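Local structure of toxin-like protein (Paenibacillus larvae subsp. larvae BRL-230010, 5DZQ) at residues B[85-99]-B[152-166]. The protein is a C3-like mono-ADP-ribosyltransferase toxin that probably transfers ADP-ribose from NAD+ to a target protein. Sequence-based numbering, arbitrary orientation.
Sequences SKLSETVQVYRGDDT and RPVLTTLKVPKGAHA. With GOL (glycerol), chain F.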
loop_
_atom_site.group_PDB
_atom_site.type_symbol
_atom_site.label_atom_id
_atom_site.label_comp_id
_atom_site.label_asym_id
_atom_site.label_seq_id
_atom_site.Cartn_x
_atom_site.Cartn_y
_atom_site.Cartn_z
ATOM N N SER B 85 4.513 -24.662 1.700
ATOM C CA SER B 85 4.630 -24.195 3.081
ATOM C C SER B 85 3.569 -24.835 3.957
ATOM O O SER B 85 2.471 -25.127 3.490
ATOM C CB SER B 85 4.516 -22.670 3.159
ATOM O OG SER B 85 3.192 -22.237 2.883
ATOM N N LYS B 86 3.910 -25.057 5.226
ATOM C CA LYS B 86 2.978 -25.597 6.217
ATOM C C LYS B 86 3.302 -24.999 7.572
ATOM O O LYS B 86 4.416 -25.169 8.062
ATOM C CB LYS B 86 3.064 -27.121 6.313
ATOM C CG LYS B 86 2.496 -27.906 5.142
ATOM C CD LYS B 86 2.620 -29.400 5.419
ATOM C CE LYS B 86 2.338 -30.240 4.181
ATOM N NZ LYS B 86 2.769 -31.660 4.376
ATOM N N LEU B 87 2.336 -24.322 8.185
ATOM C CA LEU B 87 2.577 -23.622 9.440
ATOM C C LEU B 87 2.908 -24.620 10.540
ATOM O O LEU B 87 2.217 -25.623 10.688
ATOM C CB LEU B 87 1.356 -22.787 9.814
ATOM C CG LEU B 87 1.558 -21.514 10.624
ATOM C CD1 LEU B 87 2.628 -20.624 10.010
ATOM C CD2 LEU B 87 0.236 -20.789 10.690
ATOM N N SER B 88 3.971 -24.350 11.298
ATOM C CA SER B 88 4.465 -25.302 12.293
ATOM C C SER B 88 3.587 -25.345 13.541
ATOM O O SER B 88 3.524 -26.359 14.216
ATOM C CB SER B 88 5.904 -24.966 12.682
ATOM O OG SER B 88 5.970 -23.726 13.365
ATOM N N GLU B 89 2.915 -24.237 13.839
ATOM C CA GLU B 89 1.970 -24.177 14.953
ATOM C C GLU B 89 0.904 -23.124 14.681
ATOM O O GLU B 89 1.034 -22.332 13.755
ATOM C CB GLU B 89 2.693 -23.877 16.267
ATOM C CG GLU B 89 3.061 -25.133 17.062
ATOM C CD GLU B 89 3.889 -24.833 18.298
ATOM O OE1 GLU B 89 3.774 -23.709 18.832
ATOM O OE2 GLU B 89 4.659 -25.721 18.729
ATOM N N THR B 90 -0.160 -23.120 15.475
ATOM C CA THR B 90 -1.192 -22.101 15.307
ATOM C C THR B 90 -0.637 -20.732 15.685
ATOM O O THR B 90 0.073 -20.610 16.674
ATOM C CB THR B 90 -2.431 -22.420 16.155
ATOM O OG1 THR B 90 -2.991 -23.655 15.702
ATOM C CG2 THR B 90 -3.479 -21.326 16.019
ATOM N N VAL B 91 -0.930 -19.710 14.883
ATOM C CA VAL B 91 -0.423 -18.365 15.156
ATOM C C VAL B 91 -1.510 -17.303 15.028
ATOM O O VAL B 91 -2.488 -17.483 14.294
ATOM C CB VAL B 91 0.729 -17.989 14.204
ATOM C CG1 VAL B 91 1.872 -18.972 14.325
ATOM C CG2 VAL B 91 0.231 -17.929 12.777
ATOM N N GLN B 92 -1.333 -16.200 15.748
ATOM C CA GLN B 92 -2.179 -15.015 15.577
ATOM C C GLN B 92 -1.483 -13.970 14.714
ATOM O O GLN B 92 -0.344 -13.611 14.979
ATOM C CB GLN B 92 -2.532 -14.391 16.928
ATOM C CG GLN B 92 -3.381 -15.256 17.823
ATOM C CD GLN B 92 -4.865 -14.965 17.689
ATOM O OE1 GLN B 92 -5.273 -13.829 17.414
ATOM N NE2 GLN B 92 -5.683 -15.991 17.891
ATOM N N VAL B 93 -2.161 -13.477 13.682
ATOM C CA VAL B 93 -1.603 -12.404 12.872
ATOM C C VAL B 93 -2.640 -11.305 12.728
ATOM O O VAL B 93 -3.783 -11.472 13.154
ATOM C CB VAL B 93 -1.156 -12.907 11.488
ATOM C CG1 VAL B 93 -0.016 -13.911 11.651
ATOM C CG2 VAL B 93 -2.331 -13.548 10.753
ATOM N N TYR B 94 -2.242 -10.176 12.146
ATOM C CA TYR B 94 -3.166 -9.057 12.005
ATOM C C TYR B 94 -2.954 -8.258 10.727
ATOM O O TYR B 94 -1.886 -8.337 10.108
ATOM C CB TYR B 94 -3.061 -8.121 13.212
ATOM C CG TYR B 94 -1.850 -7.222 13.237
ATOM C CD1 TYR B 94 -0.648 -7.650 13.786
ATOM C CD2 TYR B 94 -1.919 -5.931 12.738
ATOM C CE1 TYR B 94 0.458 -6.808 13.813
ATOM C CE2 TYR B 94 -0.828 -5.099 12.763
ATOM C CZ TYR B 94 0.351 -5.542 13.304
ATOM O OH TYR B 94 1.427 -4.692 13.343
ATOM N N ARG B 95 -3.987 -7.486 10.381
ATOM C CA ARG B 95 -4.060 -6.610 9.196
ATOM C C ARG B 95 -4.786 -5.338 9.550
ATOM O O ARG B 95 -5.874 -5.409 10.107
ATOM C CB ARG B 95 -4.862 -7.256 8.059
ATOM C CG ARG B 95 -4.132 -8.163 7.136
ATOM C CD ARG B 95 -4.930 -8.271 5.847
ATOM N NE ARG B 95 -5.143 -6.946 5.268
ATOM C CZ ARG B 95 -4.243 -6.304 4.524
ATOM N NH1 ARG B 95 -3.067 -6.868 4.258
ATOM N NH2 ARG B 95 -4.514 -5.097 4.047
ATOM N N GLY B 96 -4.243 -4.182 9.186
ATOM C CA GLY B 96 -5.025 -2.955 9.229
ATOM C C GLY B 96 -5.676 -2.748 7.870
ATOM O O GLY B 96 -5.164 -3.227 6.860
ATOM N N ASP B 97 -6.812 -2.062 7.830
ATOM C CA ASP B 97 -7.439 -1.738 6.547
ATOM C C ASP B 97 -8.195 -0.429 6.685
ATOM O O ASP B 97 -8.562 -0.033 7.794
ATOM C CB ASP B 97 -8.388 -2.859 6.084
ATOM C CG ASP B 97 -7.656 -4.059 5.490
ATOM O OD1 ASP B 97 -7.060 -3.916 4.390
ATOM O OD2 ASP B 97 -7.685 -5.150 6.112
ATOM N N ASP B 98 -8.422 0.267 5.570
ATOM C CA ASP B 98 -9.329 1.397 5.619
ATOM C C ASP B 98 -10.739 0.878 5.372
ATOM O O ASP B 98 -10.940 -0.306 5.102
ATOM C CB ASP B 98 -8.937 2.496 4.615
ATOM C CG ASP B 98 -8.831 1.995 3.185
ATOM O OD1 ASP B 98 -9.729 1.257 2.725
ATOM O OD2 ASP B 98 -7.845 2.366 2.508
ATOM N N THR B 99 -11.711 1.766 5.463
ATOM C CA THR B 99 -13.106 1.362 5.452
ATOM C C THR B 99 -13.604 0.880 4.082
ATOM O O THR B 99 -14.715 0.361 3.975
ATOM C CB THR B 99 -13.984 2.516 5.916
ATOM O OG1 THR B 99 -15.355 2.200 5.653
ATOM C CG2 THR B 99 -13.612 3.781 5.157
ATOM N N ARG B 152 -4.835 2.357 11.231
ATOM C CA ARG B 152 -5.914 2.414 10.246
ATOM C C ARG B 152 -7.235 2.116 10.952
ATOM O O ARG B 152 -7.231 1.514 12.031
ATOM C CB ARG B 152 -5.632 1.450 9.098
ATOM C CG ARG B 152 -4.229 1.683 8.504
ATOM C CD ARG B 152 -4.150 1.355 7.034
ATOM N NE ARG B 152 -3.799 -0.037 6.797
ATOM C CZ ARG B 152 -2.576 -0.462 6.497
ATOM N NH1 ARG B 152 -1.575 0.405 6.394
ATOM N NH2 ARG B 152 -2.354 -1.756 6.297
ATOM N N PRO B 153 -8.366 2.569 10.371
ATOM C CA PRO B 153 -9.642 2.467 11.093
ATOM C C PRO B 153 -10.100 1.031 11.371
ATOM O O PRO B 153 -10.831 0.800 12.333
ATOM C CB PRO B 153 -10.637 3.191 10.166
ATOM C CG PRO B 153 -9.945 3.325 8.833
ATOM C CD PRO B 153 -8.484 3.375 9.139
ATOM N N VAL B 154 -9.684 0.081 10.551
ATOM C CA VAL B 154 -10.092 -1.300 10.764
ATOM C C VAL B 154 -8.896 -2.162 11.136
ATOM O O VAL B 154 -7.824 -2.037 10.551
ATOM C CB VAL B 154 -10.773 -1.877 9.513
ATOM C CG1 VAL B 154 -11.296 -3.287 9.802
ATOM C CG2 VAL B 154 -11.912 -0.963 9.090
ATOM N N LEU B 155 -9.078 -3.013 12.137
ATOM C CA LEU B 155 -8.040 -3.946 12.536
ATOM C C LEU B 155 -8.634 -5.344 12.553
ATOM O O LEU B 155 -9.624 -5.602 13.243
ATOM C CB LEU B 155 -7.473 -3.567 13.915
ATOM C CG LEU B 155 -6.222 -4.237 14.507
ATOM C CD1 LEU B 155 -6.445 -5.655 14.948
ATOM C CD2 LEU B 155 -5.029 -4.177 13.558
ATOM N N THR B 156 -8.017 -6.250 11.806
ATOM C CA THR B 156 -8.434 -7.648 11.786
ATOM C C THR B 156 -7.358 -8.513 12.416
ATOM O O THR B 156 -6.210 -8.434 12.018
ATOM C CB THR B 156 -8.692 -8.140 10.341
ATOM O OG1 THR B 156 -9.658 -7.289 9.712
ATOM C CG2 THR B 156 -9.204 -9.571 10.346
ATOM N N THR B 157 -7.706 -9.322 13.411
ATOM C CA THR B 157 -6.768 -10.349 13.862
ATOM C C THR B 157 -7.270 -11.698 13.368
ATOM O O THR B 157 -8.474 -11.939 13.339
ATOM C CB THR B 157 -6.603 -10.381 15.398
ATOM O OG1 THR B 157 -7.888 -10.373 16.025
ATOM C CG2 THR B 157 -5.799 -9.183 15.878
ATOM N N LEU B 158 -6.344 -12.561 12.961
ATOM C CA LEU B 158 -6.691 -13.861 12.402
ATOM C C LEU B 158 -5.947 -14.969 13.115
ATOM O O LEU B 158 -4.730 -14.896 13.296
ATOM C CB LEU B 158 -6.366 -13.933 10.904
ATOM C CG LEU B 158 -7.028 -12.925 9.967
ATOM C CD1 LEU B 158 -5.994 -12.203 9.115
ATOM C CD2 LEU B 158 -8.047 -13.621 9.087
ATOM N N LYS B 159 -6.678 -16.004 13.495
ATOM C CA LYS B 159 -6.054 -17.207 14.013
ATOM C C LYS B 159 -5.813 -18.140 12.835
ATOM O O LYS B 159 -6.743 -18.530 12.134
ATOM C CB LYS B 159 -6.931 -17.861 15.086
ATOM C CG LYS B 159 -6.429 -19.213 15.576
ATOM C CD LYS B 159 -7.277 -19.743 16.749
ATOM C CE LYS B 159 -8.756 -19.771 16.392
ATOM N NZ LYS B 159 -9.607 -20.112 17.571
ATOM N N VAL B 160 -4.550 -18.452 12.582
ATOM C CA VAL B 160 -4.203 -19.335 11.476
ATOM C C VAL B 160 -3.793 -20.665 12.073
ATOM O O VAL B 160 -2.852 -20.721 12.863
ATOM C CB VAL B 160 -3.068 -18.764 10.612
ATOM C CG1 VAL B 160 -2.912 -19.565 9.332
ATOM C CG2 VAL B 160 -3.337 -17.303 10.290
ATOM N N PRO B 161 -4.502 -21.743 11.703
ATOM C CA PRO B 161 -4.301 -23.043 12.353
ATOM C C PRO B 161 -3.002 -23.730 11.953
ATOM O O PRO B 161 -2.518 -23.537 10.844
ATOM C CB PRO B 161 -5.507 -23.860 11.878
ATOM C CG PRO B 161 -5.848 -23.275 10.557
ATOM C CD PRO B 161 -5.547 -21.796 10.666
ATOM N N LYS B 162 -2.447 -24.521 12.868
ATOM C CA LYS B 162 -1.326 -25.402 12.562
ATOM C C LYS B 162 -1.599 -26.204 11.288
ATOM O O LYS B 162 -2.715 -26.686 11.068
ATOM C CB LYS B 162 -1.066 -26.349 13.745
ATOM C CG LYS B 162 0.168 -27.230 13.599
ATOM C CD LYS B 162 0.254 -28.231 14.740
ATOM C CE LYS B 162 1.618 -28.898 14.808
ATOM N NZ LYS B 162 1.925 -29.667 13.578
ATOM N N GLY B 163 -0.584 -26.328 10.438
ATOM C CA GLY B 163 -0.693 -27.150 9.246
ATOM C C GLY B 163 -1.192 -26.405 8.022
ATOM O O GLY B 163 -1.141 -26.936 6.918
ATOM N N ALA B 164 -1.670 -25.176 8.212
ATOM C CA ALA B 164 -2.176 -24.366 7.098
ATOM C C ALA B 164 -1.059 -23.986 6.143
ATOM O O ALA B 164 0.093 -23.806 6.557
ATOM C CB ALA B 164 -2.865 -23.108 7.615
ATOM N N HIS B 165 -1.393 -23.865 4.862
ATOM C CA HIS B 165 -0.464 -23.278 3.925
ATOM C C HIS B 165 -0.329 -21.817 4.312
ATOM O O HIS B 165 -1.322 -21.086 4.419
ATOM C CB HIS B 165 -0.931 -23.453 2.475
ATOM C CG HIS B 165 -1.009 -24.885 2.041
ATOM N ND1 HIS B 165 -0.019 -25.803 2.325
ATOM C CD2 HIS B 165 -1.963 -25.563 1.362
ATOM C CE1 HIS B 165 -0.359 -26.982 1.837
ATOM N NE2 HIS B 165 -1.537 -26.865 1.248
ATOM N N ALA B 166 0.903 -21.410 4.565
ATOM C CA ALA B 166 1.208 -20.035 4.946
ATOM C C ALA B 166 2.709 -19.946 5.038
ATOM O O ALA B 166 3.332 -20.765 5.712
ATOM C CB ALA B 166 0.554 -19.653 6.286
HETATM C C1 GOL F . -10.525 -15.756 16.859
HETATM O O1 GOL F . -11.664 -14.966 16.596
HETATM C C2 GOL F . -9.436 -14.884 17.466
HETATM O O2 GOL F . -8.492 -15.723 18.100
HETATM C C3 GOL F . -8.748 -14.097 16.351
HETATM O O3 GOL F . -8.036 -13.021 16.924
HETATM O O HOH W 1 -8.337 -5.249 8.615
#
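Arg152 sets CG anti to its carbonyl carbon (chi1 -53°) and bends at chi2 and chi3, which brings its guanidinium back to Gly96. Gln92 bends at chi2 (-94°) and carries its amide across, to NE2 against CB of Lys159. Both reach across the antiparallel pair of strands 91-97 and 154-160 in the mixed sheet of the ADP-ribosyltransferase fold; Arg152 does so from the loop just before 154-160. Strand 91-97 is the last of five within this chain, and Tyr94 bonds through its backbone to Ser142 of strand 139-142. Strand 203-211 flanks 154-160 on its other side. Backbone bonds join Val91 with Val160, Val93 with Leu158, Arg95 with Thr156 and Asp97 with Val154.

NH2 of Arg152 meets O of Gly96 at 3.2 Å. The oxygen lies in the guanidinium plane, but the nitrogen stands above the carbonyl plane. Nearby, Arg95 grips Asp97 side-on. Its NH2 reaches OD1 at 2.8 Å and its NE reaches OD2 at 3.2 Å, which fixes the rotation of the guanidinium. Arg95 probably corresponds to the strand arginine of this toxin family, consistent with a place beside the NAD+ pocket. One water accepts from OG1 of Thr156 at 2.7 Å and donates to O of Arg95 and OD2 of Asp97.

Gln92 and Thr157, with Asp192, bind a glycerol, likely a crystallisation additive. NE2 of Gln92 donates to glycerol O2 at 2.8 Å. Thr157 OG1 donates to glycerol O3, which donates to Gln92 OE1.

At one end the face bearing Arg95 is apolar: Val91 and Val93 pack on Leu181. CD2 of Leu87 meets CG1 of Val160 at 3.6 Å. Beyond the type II turn 161-164, ND1 of His165 donates to O of Ser85 at 2.8 Å, nearly straight (171°), with the oxygen in the ring plane.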